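Local coordinates for protein ALDH21) (Physcomitrella patens subsp. patens, PDB 5MZ5) that is an NADP(+)-dependent succinic semialdehyde dehydrogenase of the aldehyde dehydrogenase family, oxidising succinic semialdehyde to succinate, at residues R325-E330 and L421-S426; E157-D162 and G172-F177; E105-E110 and G225-K230. All coordinates share one frame; numbering follows the deposited sequence.

Contact 1. Residues R325-E330 and L421-S426; sequences RLYVHE and LLYKYS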
loop_
_atom_site.group_PDB
_atom_site.type_symbol
_atom_site.label_atom_id
_atom_site.label_comp_id
_atom_site.label_asym_id
_atom_site.label_seq_id
_atom_site.Cartn_x
_atom_site.Cartn_y
_atom_site.Cartn_z
ATOM N N ARG A 325 -12.450 -9.337 -33.190
ATOM C CA ARG A 325 -11.596 -8.835 -34.273
ATOM C C ARG A 325 -10.164 -9.339 -34.139
ATOM O O ARG A 325 -9.566 -9.268 -33.058
ATOM C CB ARG A 325 -11.626 -7.294 -34.334
ATOM C CG ARG A 325 -13.030 -6.690 -34.504
ATOM C CD ARG A 325 -12.992 -5.179 -34.432
ATOM N NE ARG A 325 -12.751 -4.665 -33.077
ATOM C CZ ARG A 325 -11.925 -3.665 -32.789
ATOM N NH1 ARG A 325 -11.823 -3.221 -31.545
ATOM N NH2 ARG A 325 -11.206 -3.088 -33.749
ATOM N N LEU A 326 -9.634 -9.881 -35.248
ATOM C CA LEU A 326 -8.299 -10.444 -35.292
ATOM C C LEU A 326 -7.466 -9.731 -36.357
ATOM O O LEU A 326 -7.815 -9.775 -37.535
ATOM C CB LEU A 326 -8.384 -11.965 -35.541
ATOM C CG LEU A 326 -7.093 -12.782 -35.623
ATOM C CD1 LEU A 326 -6.116 -12.469 -34.452
ATOM C CD2 LEU A 326 -7.411 -14.272 -35.714
ATOM N N TYR A 327 -6.375 -9.075 -35.919
ATOM C CA TYR A 327 -5.430 -8.313 -36.744
ATOM C C TYR A 327 -4.119 -9.072 -36.803
ATOM O O TYR A 327 -3.474 -9.286 -35.774
ATOM C CB TYR A 327 -5.243 -6.879 -36.181
ATOM C CG TYR A 327 -6.550 -6.113 -36.170
ATOM C CD1 TYR A 327 -6.993 -5.431 -37.304
ATOM C CD2 TYR A 327 -7.374 -6.119 -35.045
ATOM C CE1 TYR A 327 -8.223 -4.774 -37.320
ATOM C CE2 TYR A 327 -8.608 -5.478 -35.052
ATOM C CZ TYR A 327 -9.031 -4.806 -36.191
ATOM O OH TYR A 327 -10.252 -4.184 -36.193
ATOM N N VAL A 328 -3.775 -9.570 -37.996
ATOM C CA VAL A 328 -2.564 -10.370 -38.194
ATOM C C VAL A 328 -1.605 -9.648 -39.140
ATOM O O VAL A 328 -2.020 -9.161 -40.185
ATOM C CB VAL A 328 -2.916 -11.798 -38.698
ATOM C CG1 VAL A 328 -1.661 -12.646 -38.875
ATOM C CG2 VAL A 328 -3.913 -12.482 -37.757
ATOM N N HIS A 329 -0.327 -9.559 -38.755
ATOM C CA HIS A 329 0.672 -8.916 -39.592
ATOM C C HIS A 329 0.790 -9.666 -40.950
ATOM O O HIS A 329 0.711 -10.898 -40.995
ATOM C CB HIS A 329 2.015 -8.829 -38.862
ATOM C CG HIS A 329 3.051 -8.078 -39.644
ATOM N ND1 HIS A 329 3.887 -8.719 -40.522
ATOM C CD2 HIS A 329 3.306 -6.751 -39.690
ATOM C CE1 HIS A 329 4.647 -7.779 -41.049
ATOM N NE2 HIS A 329 4.334 -6.578 -40.580
ATOM N N GLU A 330 0.935 -8.895 -42.047
ATOM C CA GLU A 330 1.013 -9.367 -43.428
ATOM C C GLU A 330 1.984 -10.536 -43.654
ATOM O O GLU A 330 1.664 -11.409 -44.467
ATOM C CB GLU A 330 1.321 -8.205 -44.387
ATOM C CG GLU A 330 2.672 -7.541 -44.175
ATOM C CD GLU A 330 3.026 -6.348 -45.043
ATOM O OE1 GLU A 330 3.899 -5.566 -44.605
ATOM O OE2 GLU A 330 2.447 -6.180 -46.141
ATOM N N LEU A 421 -13.877 -11.527 -36.979
ATOM C CA LEU A 421 -13.567 -10.669 -38.116
ATOM C C LEU A 421 -12.062 -10.575 -38.278
ATOM O O LEU A 421 -11.379 -10.033 -37.414
ATOM C CB LEU A 421 -14.205 -9.281 -37.991
ATOM C CG LEU A 421 -15.728 -9.219 -37.833
ATOM C CD1 LEU A 421 -16.215 -7.838 -38.083
ATOM C CD2 LEU A 421 -16.445 -10.179 -38.771
ATOM N N LEU A 422 -11.550 -11.152 -39.376
ATOM C CA LEU A 422 -10.127 -11.210 -39.697
ATOM C C LEU A 422 -9.671 -10.051 -40.570
ATOM O O LEU A 422 -10.328 -9.702 -41.552
ATOM C CB LEU A 422 -9.817 -12.558 -40.383
ATOM C CG LEU A 422 -8.366 -12.871 -40.769
ATOM C CD1 LEU A 422 -7.421 -12.874 -39.544
ATOM C CD2 LEU A 422 -8.289 -14.204 -41.482
ATOM N N TYR A 423 -8.522 -9.470 -40.207
ATOM C CA TYR A 423 -7.889 -8.350 -40.917
ATOM C C TYR A 423 -6.379 -8.524 -40.967
ATOM O O TYR A 423 -5.773 -9.134 -40.082
ATOM C CB TYR A 423 -8.207 -7.004 -40.227
ATOM C CG TYR A 423 -9.681 -6.692 -40.121
ATOM C CD1 TYR A 423 -10.380 -6.155 -41.199
ATOM C CD2 TYR A 423 -10.387 -6.948 -38.943
ATOM C CE1 TYR A 423 -11.746 -5.882 -41.115
ATOM C CE2 TYR A 423 -11.753 -6.670 -38.842
ATOM C CZ TYR A 423 -12.429 -6.137 -39.933
ATOM O OH TYR A 423 -13.775 -5.856 -39.857
ATOM N N LYS A 424 -5.780 -7.932 -41.992
ATOM C CA LYS A 424 -4.346 -7.902 -42.223
ATOM C C LYS A 424 -3.870 -6.477 -41.950
ATOM O O LYS A 424 -4.612 -5.521 -42.188
ATOM C CB LYS A 424 -4.061 -8.267 -43.690
ATOM C CG LYS A 424 -2.574 -8.382 -44.061
ATOM C CD LYS A 424 -2.320 -8.744 -45.542
ATOM C CE LYS A 424 -2.748 -7.766 -46.606
ATOM N NZ LYS A 424 -2.662 -8.381 -47.962
ATOM N N TYR A 425 -2.632 -6.333 -41.464
ATOM C CA TYR A 425 -2.017 -5.023 -41.262
ATOM C C TYR A 425 -0.541 -5.096 -41.651
ATOM O O TYR A 425 0.045 -6.187 -41.666
ATOM C CB TYR A 425 -2.234 -4.471 -39.819
ATOM C CG TYR A 425 -1.429 -5.190 -38.762
ATOM C CD1 TYR A 425 -0.111 -4.832 -38.498
ATOM C CD2 TYR A 425 -1.988 -6.225 -38.018
ATOM C CE1 TYR A 425 0.644 -5.509 -37.545
ATOM C CE2 TYR A 425 -1.257 -6.882 -37.029
ATOM C CZ TYR A 425 0.060 -6.522 -36.799
ATOM O OH TYR A 425 0.797 -7.210 -35.877
ATOM N N SER A 426 0.049 -3.934 -41.956
ATOM C CA SER A 426 1.469 -3.830 -42.305
ATOM C C SER A 426 2.218 -2.987 -41.274
ATOM O O SER A 426 3.423 -3.183 -41.090
ATOM C CB SER A 426 1.644 -3.228 -43.700
ATOM O OG SER A 426 0.941 -2.002 -43.834
#
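L326 and V328 bond to L421, Y423 and Y425 through their backbones, in the staggered pattern of parallel beta strands. L326 N donates to L421 O at 2.8 Å, and Y423 N returns a bond to L326 O. V328 N then reaches Y423 O, and Y425 N meets V328 O at a longer 3.2 Å. E330 N to Y425 O completes the set.

The aromatic contacts lie on the face of Y327, H329, Y423 and Y425. The Y327 and Y423 rings run side by side with planes only 14° apart, but their centroids are 5.1 Å apart, so they are slid past each other and barely overlap. H329 turns its ring edge toward the face of Y425 in an offset edge-to-face pair, planes at 77°. In Y425, chi1 of 72° puts CG between the backbone N and the carbonyl carbon. The ring lies against H329, whose CA sits over its face, 3.8 Å from the centroid, a CH-pi contact.

On the other face the contacts are aliphatic: L422 CD1 touches L326 CG at 3.9 Å and V328 CG2 at 4.0 Å, and helix 333-345 packs there.

Polar ends are also tied down. R325 NH2 donates to Y327 OH at 2.8 Å and to the carbonyl of E434, while Y423 OH bonds V404 O and Y425 OH bonds D295 OD1. The chemistry thus divides by face: backbone bonds set the register, the tyrosine face combines aromatic contact with hydrogen-bonded hydroxyls, and the face of L326, V328 and L422 is apolar beneath its helix.

Contact 2. Residues E157-D162 and G172-F177; sequences EHIPLD and GIVKKF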
loop_
_atom_site.group_PDB
_atom_site.type_symbol
_atom_site.label_atom_id
_atom_site.label_comp_id
_atom_site.label_asym_id
_atom_site.label_seq_id
_atom_site.Cartn_x
_atom_site.Cartn_y
_atom_site.Cartn_z
ATOM N N GLU A 157 -5.698 3.375 6.888
ATOM C CA GLU A 157 -4.412 4.061 6.988
ATOM C C GLU A 157 -4.331 4.889 8.247
ATOM O O GLU A 157 -5.325 5.439 8.705
ATOM C CB GLU A 157 -4.222 5.062 5.828
ATOM C CG GLU A 157 -4.413 4.600 4.394
ATOM C CD GLU A 157 -4.107 5.760 3.461
ATOM O OE1 GLU A 157 -5.039 6.542 3.148
ATOM O OE2 GLU A 157 -2.908 5.955 3.149
ATOM N N HIS A 158 -3.127 5.038 8.746
ATOM C CA HIS A 158 -2.787 6.003 9.753
ATOM C C HIS A 158 -2.050 7.101 8.960
ATOM O O HIS A 158 -1.040 6.827 8.310
ATOM C CB HIS A 158 -1.927 5.456 10.883
ATOM C CG HIS A 158 -1.746 6.515 11.907
ATOM N ND1 HIS A 158 -0.676 7.395 11.847
ATOM C CD2 HIS A 158 -2.619 6.947 12.843
ATOM C CE1 HIS A 158 -0.896 8.281 12.804
ATOM N NE2 HIS A 158 -2.053 8.045 13.431
ATOM N N ILE A 159 -2.622 8.308 8.919
ATOM C CA ILE A 159 -2.041 9.380 8.117
ATOM C C ILE A 159 -1.570 10.561 8.964
ATOM O O ILE A 159 -2.309 11.025 9.840
ATOM C CB ILE A 159 -2.974 9.847 6.935
ATOM C CG1 ILE A 159 -4.322 10.450 7.426
ATOM C CG2 ILE A 159 -3.200 8.718 5.909
ATOM C CD1 ILE A 159 -5.176 11.206 6.307
ATOM N N PRO A 160 -0.345 11.081 8.705
ATOM C CA PRO A 160 0.054 12.333 9.385
ATOM C C PRO A 160 -0.714 13.475 8.685
ATOM O O PRO A 160 -0.903 13.437 7.461
ATOM C CB PRO A 160 1.557 12.414 9.132
ATOM C CG PRO A 160 1.763 11.673 7.831
ATOM C CD PRO A 160 0.646 10.667 7.679
ATOM N N LEU A 161 -1.266 14.411 9.452
ATOM C CA LEU A 161 -2.001 15.516 8.845
ATOM C C LEU A 161 -1.299 16.858 9.100
ATOM O O LEU A 161 -1.732 17.886 8.589
ATOM C CB LEU A 161 -3.477 15.528 9.286
ATOM C CG LEU A 161 -4.390 14.432 8.692
ATOM C CD1 LEU A 161 -5.749 14.459 9.366
ATOM C CD2 LEU A 161 -4.524 14.564 7.164
ATOM N N ASP A 162 -0.162 16.824 9.832
ATOM C CA ASP A 162 0.665 18.000 10.135
ATOM C C ASP A 162 1.638 18.246 8.974
ATOM O O ASP A 162 2.854 18.204 9.134
ATOM C CB ASP A 162 1.372 17.835 11.498
ATOM C CG ASP A 162 2.270 16.603 11.663
ATOM O OD1 ASP A 162 2.027 15.585 10.977
ATOM O OD2 ASP A 162 3.217 16.666 12.467
ATOM N N GLY A 172 -4.563 11.499 11.419
ATOM C CA GLY A 172 -5.822 10.910 11.001
ATOM C C GLY A 172 -5.789 9.414 10.890
ATOM O O GLY A 172 -4.737 8.818 10.628
ATOM N N ILE A 173 -6.937 8.798 11.134
ATOM C CA ILE A 173 -7.157 7.367 10.938
ATOM C C ILE A 173 -8.214 7.289 9.841
ATOM O O ILE A 173 -9.314 7.810 10.011
ATOM C CB ILE A 173 -7.578 6.594 12.221
ATOM C CG1 ILE A 173 -6.447 6.624 13.280
ATOM C CG2 ILE A 173 -7.993 5.134 11.857
ATOM C CD1 ILE A 173 -6.909 6.347 14.694
ATOM N N VAL A 174 -7.850 6.685 8.709
ATOM C CA VAL A 174 -8.737 6.509 7.562
ATOM C C VAL A 174 -9.197 5.059 7.562
ATOM O O VAL A 174 -8.370 4.159 7.511
ATOM C CB VAL A 174 -8.061 6.903 6.223
ATOM C CG1 VAL A 174 -9.049 6.799 5.067
ATOM C CG2 VAL A 174 -7.473 8.308 6.297
ATOM N N LYS A 175 -10.508 4.840 7.645
ATOM C CA LYS A 175 -11.096 3.508 7.698
ATOM C C LYS A 175 -12.227 3.431 6.674
ATOM O O LYS A 175 -12.799 4.450 6.303
ATOM C CB LYS A 175 -11.608 3.254 9.136
ATOM C CG LYS A 175 -11.815 1.818 9.532
ATOM C CD LYS A 175 -11.788 1.694 11.042
ATOM C CE LYS A 175 -13.042 1.074 11.600
ATOM N NZ LYS A 175 -12.896 0.799 13.054
ATOM N N LYS A 176 -12.508 2.223 6.180
ATOM C CA LYS A 176 -13.553 1.970 5.188
ATOM C C LYS A 176 -14.743 1.289 5.831
ATOM O O LYS A 176 -14.577 0.409 6.676
ATOM C CB LYS A 176 -13.006 1.167 3.998
ATOM C CG LYS A 176 -12.066 1.967 3.115
ATOM C CD LYS A 176 -11.412 1.077 2.087
ATOM C CE LYS A 176 -10.299 1.772 1.342
ATOM N NZ LYS A 176 -10.797 2.401 0.090
ATOM N N PHE A 177 -15.949 1.727 5.460
ATOM C CA PHE A 177 -17.193 1.222 6.029
ATOM C C PHE A 177 -18.128 0.681 4.959
ATOM O O PHE A 177 -18.124 1.217 3.854
ATOM C CB PHE A 177 -17.895 2.367 6.799
ATOM C CG PHE A 177 -17.191 2.780 8.068
ATOM C CD1 PHE A 177 -16.084 3.628 8.028
ATOM C CD2 PHE A 177 -17.637 2.329 9.307
ATOM C CE1 PHE A 177 -15.409 3.979 9.205
ATOM C CE2 PHE A 177 -16.976 2.698 10.485
ATOM C CZ PHE A 177 -15.883 3.542 10.427
#
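I159 and G172 face each other as a hydrogen-bonded antiparallel pair: I159 N donates to G172 O at 2.8 Å, and G172 N donates back to I159 O at 2.8 Å. E157 and V174 form the next such pair, V174 N reaching E157 O with an N-H...O angle of 170°. Between them stand H158 and I173, a non-hydrogen-bonded pair.

Side chains close over this frame. H158 lays one ring face over G172 O, its CD2 3.6 Å from that oxygen, while I173 CG1 comes to the ring edge. Across the strands on the other face, I159 CD1 meets V174 CG2 at 3.7 Å; I159 CG1, set between its backbone N and carbonyl carbon (chi1 63°), lies 3.6 Å from G172 O. L161 CD1 comes down on the backbone of G172, 3.8 Å from G172 N, where no side chain stands in its way.

Further out, Q171 OE1 bonds H158 NE2, which restrains the ring's orientation. The hairpin of strands 156-160 and 170-178 belongs to the oligomerisation region typical of aldehyde dehydrogenases: strand 502-510 flanks 170-178, E157 and H158 pair with a strand of a second subunit so that the sheet continues across the interface, and K175 forms a salt bridge to E459 of a third subunit.

Contact 3. Residues E105-E110 and G225-K230; sequences EKVVAE and GEILHK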
loop_
_atom_site.group_PDB
_atom_site.type_symbol
_atom_site.label_atom_id
_atom_site.label_comp_id
_atom_site.label_asym_id
_atom_site.label_seq_id
_atom_site.Cartn_x
_atom_site.Cartn_y
_atom_site.Cartn_z
ATOM N N GLU A 105 -16.346 -18.987 3.353
ATOM C CA GLU A 105 -15.698 -20.299 3.380
ATOM C C GLU A 105 -16.733 -21.419 3.343
ATOM O O GLU A 105 -16.468 -22.475 2.757
ATOM C CB GLU A 105 -14.779 -20.452 4.603
ATOM C CG GLU A 105 -13.527 -19.597 4.510
ATOM C CD GLU A 105 -12.579 -19.739 5.685
ATOM O OE1 GLU A 105 -13.040 -19.767 6.849
ATOM O OE2 GLU A 105 -11.357 -19.806 5.432
ATOM N N LYS A 106 -17.905 -21.189 3.967
ATOM C CA LYS A 106 -19.006 -22.148 3.963
ATOM C C LYS A 106 -19.614 -22.247 2.558
ATOM O O LYS A 106 -20.016 -23.325 2.153
ATOM C CB LYS A 106 -20.062 -21.806 5.027
ATOM C CG LYS A 106 -19.646 -22.236 6.421
ATOM C CD LYS A 106 -20.669 -21.800 7.466
ATOM C CE LYS A 106 -20.212 -22.165 8.860
ATOM N NZ LYS A 106 -21.349 -22.231 9.819
ATOM N N VAL A 107 -19.626 -21.125 1.798
ATOM C CA VAL A 107 -20.101 -21.100 0.411
ATOM C C VAL A 107 -19.112 -21.930 -0.451
ATOM O O VAL A 107 -19.558 -22.768 -1.226
ATOM C CB VAL A 107 -20.297 -19.649 -0.146
ATOM C CG1 VAL A 107 -20.680 -19.665 -1.626
ATOM C CG2 VAL A 107 -21.337 -18.890 0.661
ATOM N N VAL A 108 -17.789 -21.716 -0.267
ATOM C CA VAL A 108 -16.715 -22.454 -0.958
ATOM C C VAL A 108 -16.901 -23.983 -0.762
ATOM O O VAL A 108 -16.923 -24.720 -1.755
ATOM C CB VAL A 108 -15.303 -21.961 -0.523
ATOM C CG1 VAL A 108 -14.195 -22.911 -0.982
ATOM C CG2 VAL A 108 -15.036 -20.544 -1.019
ATOM N N ALA A 109 -17.114 -24.423 0.501
ATOM C CA ALA A 109 -17.319 -25.822 0.888
ATOM C C ALA A 109 -18.568 -26.439 0.246
ATOM O O ALA A 109 -18.507 -27.573 -0.240
ATOM C CB ALA A 109 -17.380 -25.956 2.409
ATOM N N GLU A 110 -19.676 -25.684 0.204
ATOM C CA GLU A 110 -20.922 -26.141 -0.418
ATOM C C GLU A 110 -20.833 -26.213 -1.948
ATOM O O GLU A 110 -21.395 -27.141 -2.530
ATOM C CB GLU A 110 -22.116 -25.312 0.047
ATOM C CG GLU A 110 -22.962 -26.008 1.104
ATOM C CD GLU A 110 -23.915 -27.065 0.572
ATOM O OE1 GLU A 110 -24.959 -26.687 -0.006
ATOM O OE2 GLU A 110 -23.631 -28.272 0.754
ATOM N N GLY A 225 -28.455 -18.913 -3.111
ATOM C CA GLY A 225 -29.499 -18.589 -2.144
ATOM C C GLY A 225 -29.760 -19.719 -1.173
ATOM O O GLY A 225 -29.838 -19.468 0.028
ATOM N N GLU A 226 -29.823 -20.984 -1.675
ATOM C CA GLU A 226 -30.013 -22.191 -0.859
ATOM C C GLU A 226 -28.832 -22.356 0.094
ATOM O O GLU A 226 -29.020 -22.654 1.281
ATOM C CB GLU A 226 -30.105 -23.451 -1.733
ATOM C CG GLU A 226 -31.369 -23.609 -2.550
ATOM C CD GLU A 226 -31.298 -24.705 -3.602
ATOM O OE1 GLU A 226 -31.990 -24.562 -4.634
ATOM O OE2 GLU A 226 -30.547 -25.691 -3.409
ATOM N N ILE A 227 -27.615 -22.180 -0.445
ATOM C CA ILE A 227 -26.366 -22.274 0.307
ATOM C C ILE A 227 -26.359 -21.198 1.413
ATOM O O ILE A 227 -26.158 -21.529 2.570
ATOM C CB ILE A 227 -25.146 -22.163 -0.655
ATOM C CG1 ILE A 227 -25.051 -23.409 -1.569
ATOM C CG2 ILE A 227 -23.838 -21.888 0.118
ATOM C CD1 ILE A 227 -24.193 -23.250 -2.816
ATOM N N LEU A 228 -26.653 -19.938 1.052
ATOM C CA LEU A 228 -26.655 -18.803 1.966
ATOM C C LEU A 228 -27.669 -18.917 3.081
ATOM O O LEU A 228 -27.372 -18.532 4.205
ATOM C CB LEU A 228 -26.830 -17.479 1.193
ATOM C CG LEU A 228 -25.663 -17.028 0.326
ATOM C CD1 LEU A 228 -26.019 -15.763 -0.404
ATOM C CD2 LEU A 228 -24.389 -16.839 1.151
ATOM N N HIS A 229 -28.854 -19.474 2.774
ATOM C CA HIS A 229 -29.950 -19.696 3.713
ATOM C C HIS A 229 -29.538 -20.574 4.905
ATOM O O HIS A 229 -29.994 -20.335 6.013
ATOM C CB HIS A 229 -31.166 -20.299 2.965
ATOM C CG HIS A 229 -32.219 -20.860 3.871
ATOM N ND1 HIS A 229 -32.944 -20.042 4.742
ATOM C CD2 HIS A 229 -32.606 -22.144 4.056
ATOM C CE1 HIS A 229 -33.743 -20.854 5.417
ATOM N NE2 HIS A 229 -33.582 -22.125 5.036
ATOM N N LYS A 230 -28.670 -21.575 4.682
ATOM C CA LYS A 230 -28.196 -22.505 5.709
ATOM C C LYS A 230 -27.042 -21.939 6.556
ATOM O O LYS A 230 -26.601 -22.610 7.485
ATOM C CB LYS A 230 -27.775 -23.844 5.056
ATOM C CG LYS A 230 -28.913 -24.600 4.347
ATOM C CD LYS A 230 -28.402 -25.833 3.544
ATOM C CE LYS A 230 -27.701 -25.505 2.233
ATOM N NZ LYS A 230 -27.470 -26.704 1.382
#
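V107 and E110 of helix 97-113 pack against I227, L228 and K230 of 225-230, on the helix that links the adjacent parallel strands 209-212 and 239-241 in a beta-alpha-beta crossover of the Rossmann-type nucleotide-binding domain. The short helical segments run 9.9 Å apart at closest approach, with their directions 128° apart.

Apolar contact comes first. V107 CG2 fits between two partners, 3.7 Å from L228 CD2 and 3.9 Å from I227 CG2, its side chain crossing that of I227 at about a right angle. I227 also reaches back over the first helix, with CG2 3.8 Å from V107 CA and equally close to E110 CB. F144 of helix 130-151 also packs on V107 and V108.

Charged contacts frame this core. K106 NZ forms salt bridges with E232 and E233 a little further along the chain, and E226 pairs with R114. E110 bends at chi2 (-79°), and its OE1 passes I227 CG1 on the way to K230. There the salt bridge is one-pronged: K230 NZ stands 2.9 Å from E110 OE1, arriving from 58° above the carboxylate plane.

In the fold
From the N terminus, contact 3 opens first at 105-110 and closes only at 225-230, bracketing helices and strands of both the early helical part and the nucleotide-binding region. Contact 2 opens and closes inside that loop: its segments, 157-162 and 172-177, form a local hairpin projecting toward the neighbouring subunits. Contact 1 follows in series, joining 325-330 to 421-426 across 90 intervening residues, mostly helix and loop, as neighbouring parallel strands of one mixed sheet; the first strand follows C320. None of the loops cross. Contacts 1 and 3 lie on opposite sides of the chain's centre, their centres about 46 Å apart; those of contacts 2 and 3 are nearer, about 35 Å, without touching.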